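Local structure of malic enzyme (Entamoeba histolytica, 3NV9) at residues S97-L103 against E168-Q172; P245-V249 against T279-F285; K368-I372 against I444-D448. The protein probably catalyses the NAD(P)-dependent oxidative decarboxylation of malate to pyruvate. All blocks are in the same frame, centred on the assembly; numbering follows the deposited sequence.

Interaction 1. Residues S97-L103 against E168-Q172; sequences SDSTRVL and EDISQ. With GOL (glycerol), chain L.
The backbone carbonyl of D169 is the hub here: its O takes the N-H groups of both T100 and R101, joining the loops that leave two neighbouring strands, 92-97 and 164-167, of the parallel sheet in the N-terminal malic enzyme domain. R101 N gives the shorter, straighter bond, 2.9 Å to D169 O, and stands above the carbonyl plane. T100 N arrives almost head-on to the same oxygen, at 3.3 Å.

One residue back, S97 OG donates to E168 O over 2.8 Å, also from above the carbonyl plane. With its hydroxyl anti to the backbone N (chi1 -174°), S97 can do this while OG accepts S99 N at 3.0 Å, closing an ST turn that shapes its own loop. The D169 side chain presses into the bend at R101 and V102: OD2 lies 3.3 Å from V102 CB, the two side chains crossing at about a right angle. The R101 chain folds at chi2 and chi3, which brings its guanidinium over S171, with CB of that serine against one face.

A second shell surrounds these groups. S139 hydrogen-bonds D98 OD1, D194 takes the N-H of D169, and helix 114-128 packs on S97 and D169 through M117. V102 and L103 also touch S73 and T66 of the second subunit, so the loop reaches the dimer interface. A water donates to D98 OD1 and sits 3.1 Å from S171 OG. A glycerol, probably from the crystallisation liquor, lies at the guanidinium edge, where R101 NE makes a weak but nearly straight bond of 3.3 Å to its O2, in the guanidinium plane.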
ATOM      1  N   SER A  97      -5.120  -4.594 -10.188  1.00 20.89           N
ATOM      2  CA  SER A  97      -5.861  -4.429 -11.443  1.00 20.78           C
ATOM      3  C   SER A  97      -4.931  -3.910 -12.524  1.00 20.77           C
ATOM      4  O   SER A  97      -3.971  -3.219 -12.207  1.00 21.33           O
ATOM      5  CB  SER A  97      -6.974  -3.443 -11.285  1.00 20.32           C
ATOM      6  OG  SER A  97      -7.758  -3.408 -12.479  1.00 22.37           O
ATOM      7  N   ASP A  98      -5.202  -4.261 -13.778  1.00 20.39           N
ATOM      8  CA  ASP A  98      -4.488  -3.671 -14.890  1.00 21.98           C
ATOM      9  C   ASP A  98      -5.318  -2.610 -15.588  1.00 23.20           C
ATOM     10  O   ASP A  98      -4.922  -2.065 -16.628  1.00 23.02           O
ATOM     11  CB  ASP A  98      -3.906  -4.761 -15.841  1.00 22.47           C
ATOM     12  CG  ASP A  98      -4.968  -5.532 -16.654  1.00 23.90           C
ATOM     13  OD1 ASP A  98      -4.504  -6.351 -17.493  1.00 26.17           O
ATOM     14  OD2 ASP A  98      -6.202  -5.337 -16.526  1.00 22.26           O
ATOM     15  N   SER A  99      -6.461  -2.319 -14.949  1.00 23.89           N
ATOM     16  CA  SER A  99      -7.453  -1.306 -15.316  1.00 24.67           C
ATOM     17  C   SER A  99      -8.026  -1.482 -16.709  1.00 25.05           C
ATOM     18  O   SER A  99      -8.325  -0.531 -17.397  1.00 25.36           O
ATOM     19  CB  SER A  99      -6.917   0.112 -15.125  1.00 23.07           C
ATOM     20  OG  SER A  99      -6.324   0.207 -13.881  1.00 23.75           O
ATOM     21  N   THR A 100      -8.239  -2.724 -17.048  1.00 25.52           N
ATOM     22  CA  THR A 100      -8.598  -3.147 -18.365  1.00 26.06           C
ATOM     23  C   THR A 100     -10.137  -3.406 -18.445  1.00 27.74           C
ATOM     24  O   THR A 100     -10.718  -3.266 -19.493  1.00 26.41           O
ATOM     25  CB  THR A 100      -7.679  -4.374 -18.640  1.00 26.29           C
ATOM     26  OG1 THR A 100      -6.904  -4.197 -19.815  1.00 28.02           O
ATOM     27  CG2 THR A 100      -8.311  -5.661 -18.527  1.00 22.09           C
ATOM     28  N   ARG A 101     -10.798  -3.733 -17.322  1.00 28.81           N
ATOM     29  CA  ARG A 101     -12.271  -3.828 -17.290  1.00 29.09           C
ATOM     30  C   ARG A 101     -12.847  -3.032 -16.092  1.00 28.35           C
ATOM     31  O   ARG A 101     -13.397  -3.574 -15.134  1.00 28.14           O
ATOM     32  CB  ARG A 101     -12.697  -5.318 -17.271  1.00 30.06           C
ATOM     33  CG  ARG A 101     -14.088  -5.623 -17.865  1.00 34.50           C
ATOM     34  CD  ARG A 101     -14.228  -5.015 -19.274  1.00 42.70           C
ATOM     35  NE  ARG A 101     -13.751  -5.906 -20.351  1.00 49.49           N
ATOM     36  CZ  ARG A 101     -13.161  -5.530 -21.501  1.00 52.56           C
ATOM     37  NH1 ARG A 101     -12.897  -4.248 -21.784  1.00 49.36           N
ATOM     38  NH2 ARG A 101     -12.818  -6.469 -22.389  1.00 53.45           N
ATOM     39  N   VAL A 102     -12.682  -1.729 -16.100  1.00 28.51           N
ATOM     40  CA  VAL A 102     -13.116  -1.035 -14.899  1.00 28.42           C
ATOM     41  C   VAL A 102     -14.505  -0.481 -15.014  1.00 27.74           C
ATOM     42  O   VAL A 102     -14.749   0.519 -15.726  1.00 27.98           O
ATOM     43  CB  VAL A 102     -11.993  -0.188 -14.155  1.00 29.21           C
ATOM     44  CG1 VAL A 102     -10.625  -0.260 -14.844  1.00 27.83           C
ATOM     45  CG2 VAL A 102     -12.438   1.168 -13.770  1.00 28.30           C
ATOM     46  N   LEU A 103     -15.410  -1.170 -14.303  1.00 25.74           N
ATOM     47  CA  LEU A 103     -16.847  -1.095 -14.524  1.00 25.51           C
ATOM     48  C   LEU A 103     -17.166  -1.115 -16.019  1.00 26.32           C
ATOM     49  O   LEU A 103     -16.470  -1.755 -16.766  1.00 27.13           O
ATOM     50  CB  LEU A 103     -17.438   0.121 -13.866  1.00 24.43           C
ATOM     51  CG  LEU A 103     -16.937   0.438 -12.459  1.00 25.42           C
ATOM     52  CD1 LEU A 103     -17.476   1.824 -12.066  1.00 18.24           C
ATOM     53  CD2 LEU A 103     -17.413  -0.646 -11.463  1.00 20.36           C
ATOM     54  N   GLU A 168      -8.949  -7.394  -9.435  1.00 21.90           N
ATOM     55  CA  GLU A 168     -10.143  -6.701  -9.889  1.00 22.65           C
ATOM     56  C   GLU A 168     -10.013  -6.284 -11.374  1.00 23.53           C
ATOM     57  O   GLU A 168      -8.916  -5.888 -11.801  1.00 21.92           O
ATOM     58  CB  GLU A 168     -10.303  -5.400  -9.071  1.00 23.26           C
ATOM     59  CG  GLU A 168     -10.552  -5.549  -7.563  1.00 23.50           C
ATOM     60  CD  GLU A 168     -11.991  -5.901  -7.242  1.00 25.64           C
ATOM     61  OE1 GLU A 168     -12.263  -6.057  -6.036  1.00 27.99           O
ATOM     62  OE2 GLU A 168     -12.848  -6.012  -8.183  1.00 25.89           O
ATOM     63  N   ASP A 169     -11.147  -6.285 -12.091  1.00 23.51           N
ATOM     64  CA  ASP A 169     -11.335  -5.455 -13.290  1.00 24.80           C
ATOM     65  C   ASP A 169     -10.233  -5.736 -14.353  1.00 24.72           C
ATOM     66  O   ASP A 169      -9.576  -4.828 -14.890  1.00 24.47           O
ATOM     67  CB  ASP A 169     -11.392  -3.974 -12.886  1.00 25.16           C
ATOM     68  CG  ASP A 169     -12.655  -3.607 -12.094  1.00 27.48           C
ATOM     69  OD1 ASP A 169     -13.426  -4.503 -11.717  1.00 30.39           O
ATOM     70  OD2 ASP A 169     -12.891  -2.398 -11.824  1.00 32.08           O
ATOM     71  N   ILE A 170     -10.029  -7.026 -14.585  1.00 24.46           N
ATOM     72  CA  ILE A 170      -9.146  -7.566 -15.596  1.00 25.40           C
ATOM     73  C   ILE A 170     -10.050  -8.236 -16.647  1.00 26.04           C
ATOM     74  O   ILE A 170     -10.946  -9.041 -16.323  1.00 25.65           O
ATOM     75  CB  ILE A 170      -8.160  -8.594 -14.981  1.00 24.63           C
ATOM     76  CG1 ILE A 170      -7.444  -7.955 -13.784  1.00 23.06           C
ATOM     77  CG2 ILE A 170      -7.206  -9.157 -16.030  1.00 22.76           C
ATOM     78  CD1 ILE A 170      -6.293  -8.762 -13.177  1.00 23.52           C
ATOM     79  N   SER A 171      -9.811  -7.879 -17.902  1.00 26.19           N
ATOM     80  CA  SER A 171     -10.577  -8.400 -19.034  1.00 26.62           C
ATOM     81  C   SER A 171     -10.473  -9.923 -19.182  1.00 26.41           C
ATOM     82  O   SER A 171      -9.465 -10.524 -18.811  1.00 26.71           O
ATOM     83  CB  SER A 171     -10.038  -7.759 -20.300  1.00 26.93           C
ATOM     84  OG  SER A 171      -8.719  -8.247 -20.517  1.00 28.33           O
ATOM     85  N   GLN A 172     -11.537 -10.538 -19.676  1.00 27.52           N
ATOM     86  CA  GLN A 172     -11.518 -11.964 -19.986  1.00 29.34           C
ATOM     87  C   GLN A 172     -11.040 -12.091 -21.433  1.00 29.55           C
ATOM     88  O   GLN A 172     -11.367 -11.233 -22.254  1.00 29.91           O
ATOM     89  CB  GLN A 172     -12.913 -12.580 -19.855  1.00 29.78           C
ATOM     90  CG  GLN A 172     -13.891 -12.104 -20.936  1.00 31.96           C
ATOM     91  CD  GLN A 172     -15.013 -13.081 -21.223  1.00 35.98           C
ATOM     92  OE1 GLN A 172     -14.908 -14.278 -20.953  1.00 41.45           O
ATOM     93  NE2 GLN A 172     -16.090 -12.570 -21.781  1.00 34.95           N
TER
HETATM   94  C1  GOL L 498     -14.650 -10.336 -17.432  1.00 39.07           C
HETATM   95  O1  GOL L 498     -13.605  -9.503 -16.969  1.00 40.76           O
HETATM   96  C2  GOL L 498     -15.215 -10.047 -18.797  1.00 36.41           C
HETATM   97  O2  GOL L 498     -14.545  -9.051 -19.519  1.00 42.35           O
HETATM   98  C3  GOL L 498     -16.540  -9.448 -18.666  1.00 38.13           C
HETATM   99  O3  GOL L 498     -16.813  -9.328 -20.026  1.00 40.62           O
HETATM  100  O   HOH W   1      -5.980  -7.903 -19.102  1.00 22.44           O

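Interaction 2. Residues P245-V249 against T279-F285; sequences PKKIV and TTNPSKF
V249 grips the turn that follows helix 271-279 with both of its methyls. Its chi1 of -154° puts CG1 anti to the backbone N, where it meets the amide of N281, 3.3 Å from CG. That leaves CG2 to face F285, 3.3 Å from CD1 of the ring, an oblique approach in which the two side chains cross at about a right angle. The ring's flat side has another neighbour: S283 OG sits over its centre.

N281 is extended, CG anti to its N (chi1 176°), and this carries the amide back over its own type I turn, N281 to K284. OD1 accepts F285 N in the carbonyl plane on a lone pair, 3.2 Å away, and so ties down the residue just past the turn. The other end of the amide, ND2, is held by L257 O. Nearby, N281 N comes within 2.8 Å of I248 O.

T280 OG1 is bonded to I276 O in the preceding helix, and its methyl is turned to the strand side, 3.8 Å from I248 CG2. T280 CA also makes a CA-H...O contact of 3.3 Å with P245 O, the same oxygen that accepts I248 N. At the solvent side the P282 ring lies across the K246 chain, its CG 3.8 Å from K246 CB.

Behind the strand, I248 packs on L235 and V239 of helix 229-240 and on M222 and F224 of the neighbouring strand 222-225, while A291 of helix 288-292 backs V249 and F285. This is the start of strand 248-252, which follows strand 222-225 through helix 229-240 in a right-handed beta-alpha-beta crossover of the Rossmann fold in the NAD-binding domain.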
ATOM      1  N   PRO A 245     -29.304 -27.237 -14.240  1.00 39.20           N
ATOM      2  CA  PRO A 245     -28.612 -26.745 -15.451  1.00 39.41           C
ATOM      3  C   PRO A 245     -29.466 -26.806 -16.723  1.00 39.60           C
ATOM      4  O   PRO A 245     -29.304 -25.963 -17.597  1.00 40.09           O
ATOM      5  CB  PRO A 245     -27.377 -27.657 -15.573  1.00 39.52           C
ATOM      6  CG  PRO A 245     -27.205 -28.284 -14.264  1.00 39.50           C
ATOM      7  CD  PRO A 245     -28.588 -28.374 -13.632  1.00 39.76           C
ATOM      8  N   LYS A 246     -30.407 -27.746 -16.799  1.00 39.97           N
ATOM      9  CA  LYS A 246     -31.247 -27.916 -17.991  1.00 40.24           C
ATOM     10  C   LYS A 246     -32.209 -26.726 -18.195  1.00 40.14           C
ATOM     11  O   LYS A 246     -32.687 -26.461 -19.331  1.00 39.41           O
ATOM     12  CB  LYS A 246     -32.058 -29.215 -17.916  1.00 41.40           C
ATOM     13  CG  LYS A 246     -31.254 -30.545 -17.864  1.00 44.00           C
ATOM     14  CD  LYS A 246     -32.213 -31.742 -18.160  1.00 50.59           C
ATOM     15  CE  LYS A 246     -31.847 -33.051 -17.415  1.00 53.74           C
ATOM     16  NZ  LYS A 246     -30.479 -33.534 -17.762  1.00 51.35           N
ATOM     17  N   LYS A 247     -32.491 -26.011 -17.102  1.00 38.64           N
ATOM     18  CA  LYS A 247     -33.479 -24.926 -17.142  1.00 38.10           C
ATOM     19  C   LYS A 247     -32.830 -23.539 -17.360  1.00 37.26           C
ATOM     20  O   LYS A 247     -33.503 -22.515 -17.265  1.00 37.19           O
ATOM     21  CB  LYS A 247     -34.316 -24.909 -15.849  1.00 37.60           C
ATOM     22  CG  LYS A 247     -35.164 -26.167 -15.564  1.00 38.07           C
ATOM     23  CD  LYS A 247     -36.322 -25.768 -14.610  1.00 39.43           C
ATOM     24  CE  LYS A 247     -37.093 -26.961 -14.008  1.00 38.78           C
ATOM     25  NZ  LYS A 247     -36.184 -27.877 -13.252  1.00 38.12           N
ATOM     26  N   ILE A 248     -31.533 -23.539 -17.640  1.00 36.79           N
ATOM     27  CA  ILE A 248     -30.679 -22.344 -17.655  1.00 36.19           C
ATOM     28  C   ILE A 248     -30.173 -22.018 -19.089  1.00 36.42           C
ATOM     29  O   ILE A 248     -29.671 -22.897 -19.778  1.00 35.84           O
ATOM     30  CB  ILE A 248     -29.464 -22.569 -16.688  1.00 35.95           C
ATOM     31  CG1 ILE A 248     -29.866 -22.263 -15.244  1.00 34.26           C
ATOM     32  CG2 ILE A 248     -28.293 -21.681 -17.018  1.00 36.24           C
ATOM     33  CD1 ILE A 248     -28.794 -22.556 -14.291  1.00 34.98           C
ATOM     34  N   VAL A 249     -30.298 -20.769 -19.541  1.00 35.52           N
ATOM     35  CA  VAL A 249     -29.604 -20.389 -20.764  1.00 35.53           C
ATOM     36  C   VAL A 249     -28.670 -19.194 -20.523  1.00 35.58           C
ATOM     37  O   VAL A 249     -29.142 -18.152 -20.038  1.00 34.74           O
ATOM     38  CB  VAL A 249     -30.546 -19.823 -21.859  1.00 35.63           C
ATOM     39  CG1 VAL A 249     -29.937 -20.041 -23.240  1.00 34.20           C
ATOM     40  CG2 VAL A 249     -31.965 -20.278 -21.727  1.00 35.93           C
ATOM     41  N   THR A 279     -23.488 -28.247 -20.497  1.00 41.95           N
ATOM     42  CA  THR A 279     -24.418 -28.598 -19.387  1.00 40.17           C
ATOM     43  C   THR A 279     -25.749 -27.833 -19.355  1.00 39.79           C
ATOM     44  O   THR A 279     -26.663 -28.199 -18.619  1.00 40.32           O
ATOM     45  CB  THR A 279     -23.709 -28.389 -18.015  1.00 40.30           C
ATOM     46  OG1 THR A 279     -23.177 -27.056 -17.965  1.00 38.65           O
ATOM     47  CG2 THR A 279     -22.574 -29.371 -17.826  1.00 37.47           C
ATOM     48  N   THR A 280     -25.877 -26.774 -20.138  1.00 38.73           N
ATOM     49  CA  THR A 280     -27.048 -25.896 -20.012  1.00 38.27           C
ATOM     50  C   THR A 280     -27.832 -25.839 -21.295  1.00 38.83           C
ATOM     51  O   THR A 280     -27.360 -26.334 -22.323  1.00 39.01           O
ATOM     52  CB  THR A 280     -26.651 -24.457 -19.544  1.00 38.10           C
ATOM     53  OG1 THR A 280     -25.762 -23.831 -20.497  1.00 35.61           O
ATOM     54  CG2 THR A 280     -25.964 -24.520 -18.151  1.00 36.94           C
ATOM     55  N   ASN A 281     -29.029 -25.260 -21.231  1.00 39.60           N
ATOM     56  CA  ASN A 281     -29.783 -24.835 -22.425  1.00 40.44           C
ATOM     57  C   ASN A 281     -29.924 -25.973 -23.457  1.00 41.99           C
ATOM     58  O   ASN A 281     -29.494 -25.811 -24.615  1.00 40.68           O
ATOM     59  CB  ASN A 281     -29.070 -23.612 -23.055  1.00 39.91           C
ATOM     60  CG  ASN A 281     -29.712 -23.139 -24.345  1.00 36.96           C
ATOM     61  OD1 ASN A 281     -30.932 -23.065 -24.467  1.00 39.17           O
ATOM     62  ND2 ASN A 281     -28.884 -22.783 -25.302  1.00 32.90           N
ATOM     63  N   PRO A 282     -30.502 -27.135 -23.031  1.00 43.16           N
ATOM     64  CA  PRO A 282     -30.627 -28.325 -23.886  1.00 43.97           C
ATOM     65  C   PRO A 282     -31.357 -27.957 -25.161  1.00 44.37           C
ATOM     66  O   PRO A 282     -30.919 -28.327 -26.230  1.00 44.47           O
ATOM     67  CB  PRO A 282     -31.497 -29.273 -23.048  1.00 44.54           C
ATOM     68  CG  PRO A 282     -31.284 -28.801 -21.628  1.00 45.10           C
ATOM     69  CD  PRO A 282     -31.285 -27.303 -21.797  1.00 43.42           C
ATOM     70  N   SER A 283     -32.435 -27.194 -24.997  1.00 44.92           N
ATOM     71  CA  SER A 283     -33.253 -26.559 -26.046  1.00 45.84           C
ATOM     72  C   SER A 283     -32.588 -25.705 -27.194  1.00 46.56           C
ATOM     73  O   SER A 283     -33.235 -25.410 -28.201  1.00 45.75           O
ATOM     74  CB  SER A 283     -34.296 -25.711 -25.320  1.00 45.80           C
ATOM     75  OG  SER A 283     -35.267 -25.233 -26.205  1.00 46.03           O
ATOM     76  N   LYS A 284     -31.318 -25.313 -27.060  1.00 47.56           N
ATOM     77  CA  LYS A 284     -30.664 -24.460 -28.075  1.00 48.34           C
ATOM     78  C   LYS A 284     -31.399 -23.169 -28.413  1.00 48.97           C
ATOM     79  O   LYS A 284     -31.513 -22.834 -29.585  1.00 49.94           O
ATOM     80  CB  LYS A 284     -30.465 -25.223 -29.382  1.00 48.31           C
ATOM     81  CG  LYS A 284     -29.029 -25.635 -29.667  1.00 49.74           C
ATOM     82  CD  LYS A 284     -28.626 -26.895 -28.953  1.00 50.97           C
ATOM     83  CE  LYS A 284     -27.667 -27.706 -29.833  1.00 53.02           C
ATOM     84  NZ  LYS A 284     -27.806 -29.145 -29.557  1.00 53.76           N
ATOM     85  N   PHE A 285     -31.886 -22.433 -27.419  1.00 49.20           N
ATOM     86  CA  PHE A 285     -32.662 -21.216 -27.689  1.00 49.42           C
ATOM     87  C   PHE A 285     -32.024 -20.302 -28.731  1.00 49.10           C
ATOM     88  O   PHE A 285     -30.826 -20.047 -28.687  1.00 50.03           O
ATOM     89  CB  PHE A 285     -32.875 -20.421 -26.409  1.00 49.55           C
ATOM     90  CG  PHE A 285     -33.964 -20.960 -25.526  1.00 49.72           C
ATOM     91  CD1 PHE A 285     -33.653 -21.524 -24.290  1.00 48.56           C
ATOM     92  CD2 PHE A 285     -35.305 -20.879 -25.922  1.00 49.57           C
ATOM     93  CE1 PHE A 285     -34.669 -21.998 -23.434  1.00 48.84           C
ATOM     94  CE2 PHE A 285     -36.322 -21.341 -25.093  1.00 48.97           C
ATOM     95  CZ  PHE A 285     -36.000 -21.907 -23.838  1.00 48.98           C
TER

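Interaction 3. Residues K368-I372 against I444-D448; sequences KGALI and IAEHD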
ATOM      1  N   LYS A 368     -11.980 -11.303   4.953  1.00 22.11           N
ATOM      2  CA  LYS A 368     -11.651 -11.233   6.348  1.00 23.76           C
ATOM      3  C   LYS A 368     -11.601 -12.678   6.895  1.00 24.75           C
ATOM      4  O   LYS A 368     -10.696 -13.041   7.652  1.00 23.91           O
ATOM      5  CB  LYS A 368     -12.686 -10.397   7.138  1.00 23.36           C
ATOM      6  CG  LYS A 368     -12.301 -10.172   8.605  1.00 22.08           C
ATOM      7  CD  LYS A 368     -11.033  -9.325   8.757  1.00 22.40           C
ATOM      8  CE  LYS A 368     -10.680  -9.057  10.222  1.00 18.43           C
ATOM      9  NZ  LYS A 368      -9.354  -8.409  10.294  1.00 20.86           N
ATOM     10  N   GLY A 369     -12.585 -13.487   6.493  1.00 25.55           N
ATOM     11  CA  GLY A 369     -12.672 -14.872   6.949  1.00 26.84           C
ATOM     12  C   GLY A 369     -11.424 -15.603   6.514  1.00 27.97           C
ATOM     13  O   GLY A 369     -10.779 -16.334   7.319  1.00 28.34           O
ATOM     14  N   ALA A 370     -11.089 -15.422   5.235  1.00 26.01           N
ATOM     15  CA  ALA A 370      -9.949 -16.124   4.669  1.00 25.45           C
ATOM     16  C   ALA A 370      -8.635 -15.758   5.314  1.00 23.98           C
ATOM     17  O   ALA A 370      -7.759 -16.614   5.425  1.00 23.78           O
ATOM     18  CB  ALA A 370      -9.877 -15.916   3.153  1.00 25.17           C
ATOM     19  N   LEU A 371      -8.490 -14.490   5.689  1.00 22.91           N
ATOM     20  CA  LEU A 371      -7.291 -13.989   6.324  1.00 23.22           C
ATOM     21  C   LEU A 371      -7.114 -14.581   7.746  1.00 24.60           C
ATOM     22  O   LEU A 371      -5.974 -14.936   8.166  1.00 24.45           O
ATOM     23  CB  LEU A 371      -7.286 -12.461   6.368  1.00 22.38           C
ATOM     24  CG  LEU A 371      -6.960 -11.673   5.079  1.00 23.29           C
ATOM     25  CD1 LEU A 371      -7.073 -10.189   5.341  1.00 16.97           C
ATOM     26  CD2 LEU A 371      -5.506 -12.025   4.549  1.00 21.25           C
ATOM     27  N   ILE A 372      -8.227 -14.709   8.476  1.00 24.45           N
ATOM     28  CA  ILE A 372      -8.154 -15.110   9.888  1.00 25.11           C
ATOM     29  C   ILE A 372      -7.614 -16.545  10.065  1.00 25.57           C
ATOM     30  O   ILE A 372      -6.731 -16.792  10.857  1.00 26.41           O
ATOM     31  CB  ILE A 372      -9.522 -14.889  10.580  1.00 24.21           C
ATOM     32  CG1 ILE A 372      -9.628 -13.413  11.079  1.00 23.29           C
ATOM     33  CG2 ILE A 372      -9.680 -15.873  11.686  1.00 26.82           C
ATOM     34  CD1 ILE A 372     -11.041 -12.892  11.296  1.00 21.24           C
ATOM     35  N   ILE A 444     -12.912 -12.103  16.426  1.00 21.38           N
ATOM     36  CA  ILE A 444     -11.748 -11.431  15.862  1.00 21.90           C
ATOM     37  C   ILE A 444     -12.212 -10.469  14.775  1.00 22.10           C
ATOM     38  O   ILE A 444     -11.688  -9.368  14.635  1.00 24.25           O
ATOM     39  CB  ILE A 444     -10.776 -12.488  15.282  1.00 22.03           C
ATOM     40  CG1 ILE A 444     -10.243 -13.398  16.393  1.00 20.33           C
ATOM     41  CG2 ILE A 444      -9.619 -11.854  14.485  1.00 21.43           C
ATOM     42  CD1 ILE A 444      -9.368 -14.621  15.880  1.00 18.60           C
ATOM     43  N   ALA A 445     -13.213 -10.876  14.017  1.00 21.87           N
ATOM     44  CA  ALA A 445     -13.649 -10.077  12.876  1.00 21.71           C
ATOM     45  C   ALA A 445     -14.360  -8.871  13.430  1.00 21.87           C
ATOM     46  O   ALA A 445     -14.102  -7.745  13.021  1.00 20.76           O
ATOM     47  CB  ALA A 445     -14.570 -10.891  11.975  1.00 21.03           C
ATOM     48  N   GLU A 446     -15.251  -9.119  14.391  1.00 22.25           N
ATOM     49  CA  GLU A 446     -16.069  -8.067  14.918  1.00 23.07           C
ATOM     50  C   GLU A 446     -15.204  -7.024  15.612  1.00 22.56           C
ATOM     51  O   GLU A 446     -15.444  -5.824  15.469  1.00 21.68           O
ATOM     52  CB  GLU A 446     -17.090  -8.605  15.910  1.00 24.45           C
ATOM     53  CG  GLU A 446     -17.818  -7.462  16.565  1.00 30.05           C
ATOM     54  CD  GLU A 446     -18.866  -7.964  17.493  1.00 40.45           C
ATOM     55  OE1 GLU A 446     -18.513  -8.830  18.340  1.00 44.98           O
ATOM     56  OE2 GLU A 446     -20.033  -7.506  17.365  1.00 44.51           O
ATOM     57  N   HIS A 447     -14.192  -7.493  16.346  1.00 22.02           N
ATOM     58  CA  HIS A 447     -13.320  -6.596  17.065  1.00 21.97           C
ATOM     59  C   HIS A 447     -12.524  -5.725  16.093  1.00 21.68           C
ATOM     60  O   HIS A 447     -12.384  -4.516  16.318  1.00 22.78           O
ATOM     61  CB  HIS A 447     -12.370  -7.375  17.974  1.00 22.46           C
ATOM     62  CG  HIS A 447     -11.307  -6.519  18.597  1.00 24.26           C
ATOM     63  ND1 HIS A 447      -9.992  -6.537  18.167  1.00 29.59           N
ATOM     64  CD2 HIS A 447     -11.368  -5.586  19.585  1.00 21.61           C
ATOM     65  CE1 HIS A 447      -9.280  -5.674  18.890  1.00 27.74           C
ATOM     66  NE2 HIS A 447     -10.089  -5.083  19.752  1.00 22.42           N
ATOM     67  N   ASP A 448     -12.019  -6.319  15.009  1.00 21.48           N
ATOM     68  CA  ASP A 448     -11.297  -5.540  13.986  1.00 23.34           C
ATOM     69  C   ASP A 448     -12.134  -4.459  13.228  1.00 22.55           C
ATOM     70  O   ASP A 448     -11.676  -3.340  13.015  1.00 23.13           O
ATOM     71  CB  ASP A 448     -10.573  -6.472  12.998  1.00 23.96           C
ATOM     72  CG  ASP A 448      -9.397  -7.228  13.633  1.00 27.21           C
ATOM     73  OD1 ASP A 448      -9.084  -7.053  14.841  1.00 30.90           O
ATOM     74  OD2 ASP A 448      -8.771  -8.010  12.900  1.00 28.05           O
TER
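K368 meets the flat carboxylate of D448 at its rim: NZ lies 2.7 Å from OD2 and uses the anti lone pair of that oxygen, the one turned away from OD1. The bond is a salt bridge, and it ties together two crossing helices, helix 363-372, within the NAD-binding domain range, and the long helix 438-461. The other oxygen, OD1, faces the imidazole of the preceding residue, where H447 ND1 makes a weak hydrogen bond of 3.5 Å. The salt bridge is therefore the main hold on the carboxylate, and the histidine adds little.

The short segments cross at 117° between their N-to-C directions, with axes 10.9 Å apart. K368 spans that gap with CG anti to the backbone N (chi1 -174°) and a single bend at chi2; beyond the bend the chain runs straight, passing A445 and bringing CE to 3.8 Å from D448 CB. The lysine and aspartate chains cross at about a right angle. NZ also makes a weak hydrogen bond to G129 O, so the ammonium of this buried lysine has a weak second acceptor besides the carboxylate.

One turn on along helix 363-372, and one turn back along helix 438-461, the contact becomes apolar. I372 and I444 slide past each other in opposite directions, I372 CD1 reaching I444 CG2 at 3.6 Å. P415 and A418 of helix 413-428 cover A445 from another quarter, making a three-helix junction. The A445 methyl sits between the two halves of the contact, its CB 4.1 Å from both K368 CG and I372 CD1.

In the fold
Interaction 1 is the most buried of the three and the one that reaches the second subunit; it joins loops at the ends of adjacent parallel strands largely through backbone carbonyls. Interaction 2, in the separate Rossmann-type sheet, is partly buried and relies on methyls, a ring and an amide, with K246 and P282 at the surface. Interaction 3 involves no sheet: two helices are held by one ion pair beside an apolar patch. No element is shared and none touch. The centres form a triangle, about 29 Å from interaction 1 to interaction 2, 27 Å from interaction 1 to interaction 3 and 40 Å from interaction 2 to interaction 3.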